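Cellulose synthase 1 (Gluconacetobacter xylinus, PDB 4I86) carries a PilZ domain, a small beta-barrel regulatory module that probably binds cyclic di-GMP. Local coordinates at residues A[17-22]-A[28-33]. Numbering follows the deposited sequence.
Sequences PVEVAN and IVTGVT
V18 with G31 and V20 with V29 form two antiparallel hydrogen-bonded pairs, each joined by two N-H...O bonds, which zip strand 17-22 and the first part of strand 28-36 into a beta hairpin of the PilZ domain. The non-hydrogen-bonded pairs are P17–V32, E19–T30 and A21–I28. The V20–V29 pair is the more regular: V20 N to V29 O and V29 N to V20 O both measure 2.8 Å, with both N-H...O angles close to straight. In the V18–G31 pair the bond from G31 N to V18 O stretches to 3.1 Å and bends to 140°, while V18 N approaches G31 O from above the carbonyl plane. The segment axes lie at 141°, a departure from exact antiparallel that fits the usual strand twist.

CA-H...O contacts supplement the ladder, the shortest running from I28 CA to V20 O at 3.2 Å. V18 O likewise accepts such a contact from T30 CA, beside its bond from G31 N.

Side chains alternate between two faces. P17, E19, A21, I28, T30 and V32 occupy the more exposed one, where A21 CB meets I28 CG1 at 3.9 Å. E19 bends away from the partner strand at chi2, and its OE1 forms a salt bridge with R60 of the adjoining strand 55-63.

V18, V20 and V29 lie on the other face. V20 CB touches V29 CG2; beyond the pair, V18 packs on V43 and V20 on W47 and V57, joining the hairpin to neighbouring strands and a loop. T33 OG1 is hydrogen-bonded to A14 O and I16 N, which helps fix the rotation of its side chain. With CG2 beside the backbone N, T33 crosses the V18 side chain at about a right angle, bringing V18 CG1 and T33 CG2 to a tight 3.4 Å.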
loop_
_atom_site.group_PDB
_atom_site.type_symbol
_atom_site.label_atom_id
_atom_site.label_comp_id
_atom_site.label_asym_id
_atom_site.label_seq_id
_atom_site.Cartn_x
_atom_site.Cartn_y
_atom_site.Cartn_z
ATOM N N PRO A 17 1.943 -10.681 -1.733
ATOM C CA PRO A 17 1.515 -10.699 -0.336
ATOM C C PRO A 17 1.909 -9.390 0.352
ATOM O O PRO A 17 3.010 -8.863 0.135
ATOM C CB PRO A 17 2.319 -11.866 0.267
ATOM C CG PRO A 17 2.726 -12.693 -0.910
ATOM C CD PRO A 17 2.926 -11.735 -2.034
ATOM N N VAL A 18 1.020 -8.885 1.194
ATOM C CA VAL A 18 1.324 -7.705 1.981
ATOM C C VAL A 18 0.721 -7.860 3.361
ATOM O O VAL A 18 -0.242 -8.613 3.545
ATOM C CB VAL A 18 0.767 -6.429 1.311
ATOM C CG1 VAL A 18 1.411 -6.211 -0.051
ATOM C CG2 VAL A 18 -0.747 -6.525 1.167
ATOM N N GLU A 19 1.285 -7.149 4.334
ATOM C CA GLU A 19 0.688 -7.065 5.658
ATOM C C GLU A 19 0.400 -5.598 5.927
ATOM O O GLU A 19 1.180 -4.725 5.533
ATOM C CB GLU A 19 1.636 -7.634 6.720
ATOM C CG GLU A 19 2.223 -8.990 6.348
ATOM C CD GLU A 19 3.688 -9.115 6.731
ATOM O OE1 GLU A 19 4.357 -8.065 6.899
ATOM O OE2 GLU A 19 4.181 -10.263 6.875
ATOM N N VAL A 20 -0.706 -5.327 6.609
ATOM C CA VAL A 20 -1.110 -3.952 6.872
ATOM C C VAL A 20 -1.494 -3.777 8.329
ATOM O O VAL A 20 -2.308 -4.532 8.857
ATOM C CB VAL A 20 -2.329 -3.555 6.031
ATOM C CG1 VAL A 20 -2.614 -2.064 6.209
ATOM C CG2 VAL A 20 -2.107 -3.922 4.568
ATOM N N ALA A 21 -0.907 -2.774 8.969
ATOM C CA ALA A 21 -1.231 -2.430 10.338
ATOM C C ALA A 21 -1.645 -0.967 10.400
ATOM O O ALA A 21 -1.043 -0.138 9.707
ATOM C CB ALA A 21 -0.020 -2.645 11.209
ATOM N N ASN A 22 -2.632 -0.620 11.233
ATOM C CA ASN A 22 -2.886 0.809 11.499
ATOM C C ASN A 22 -1.795 1.379 12.413
ATOM O O ASN A 22 -0.956 0.634 12.905
ATOM C CB ASN A 22 -4.309 1.099 12.009
ATOM C CG ASN A 22 -4.652 0.340 13.287
ATOM O OD1 ASN A 22 -3.801 -0.332 13.878
ATOM N ND2 ASN A 22 -5.911 0.464 13.731
ATOM N N ILE A 28 -4.222 -5.313 12.483
ATOM C CA ILE A 28 -3.215 -5.923 11.624
ATOM C C ILE A 28 -3.858 -6.993 10.758
ATOM O O ILE A 28 -4.478 -7.930 11.281
ATOM C CB ILE A 28 -2.106 -6.612 12.428
ATOM C CG1 ILE A 28 -1.363 -5.608 13.315
ATOM C CG2 ILE A 28 -1.147 -7.344 11.487
ATOM C CD1 ILE A 28 -0.209 -6.240 14.048
ATOM N N VAL A 29 -3.712 -6.863 9.439
ATOM C CA VAL A 29 -4.287 -7.851 8.532
ATOM C C VAL A 29 -3.305 -8.203 7.442
ATOM O O VAL A 29 -2.302 -7.514 7.250
ATOM C CB VAL A 29 -5.612 -7.357 7.887
ATOM C CG1 VAL A 29 -6.588 -6.879 8.960
ATOM C CG2 VAL A 29 -5.325 -6.232 6.891
ATOM N N THR A 30 -3.609 -9.281 6.729
ATOM C CA THR A 30 -2.786 -9.765 5.635
ATOM C C THR A 30 -3.653 -9.777 4.376
ATOM O O THR A 30 -4.877 -9.745 4.480
ATOM C CB THR A 30 -2.251 -11.182 5.968
ATOM O OG1 THR A 30 -1.474 -11.112 7.176
ATOM C CG2 THR A 30 -1.374 -11.714 4.855
ATOM N N GLY A 31 -3.027 -9.811 3.199
ATOM C CA GLY A 31 -3.750 -9.757 1.935
ATOM C C GLY A 31 -2.816 -9.912 0.752
ATOM O O GLY A 31 -1.633 -10.194 0.944
ATOM N N VAL A 32 -3.340 -9.772 -0.471
ATOM C CA VAL A 32 -2.488 -9.681 -1.648
ATOM C C VAL A 32 -2.854 -8.443 -2.446
ATOM O O VAL A 32 -4.004 -7.993 -2.428
ATOM C CB VAL A 32 -2.567 -10.932 -2.577
ATOM C CG1 VAL A 32 -1.965 -12.157 -1.903
ATOM C CG2 VAL A 32 -4.005 -11.191 -3.015
ATOM N N THR A 33 -1.880 -7.901 -3.163
ATOM C CA THR A 33 -2.126 -6.698 -3.941
ATOM C C THR A 33 -2.946 -7.025 -5.184
ATOM O O THR A 33 -2.967 -8.171 -5.641
ATOM C CB THR A 33 -0.818 -6.031 -4.364
ATOM O OG1 THR A 33 -0.085 -6.923 -5.224
ATOM C CG2 THR A 33 0.010 -5.691 -3.128
#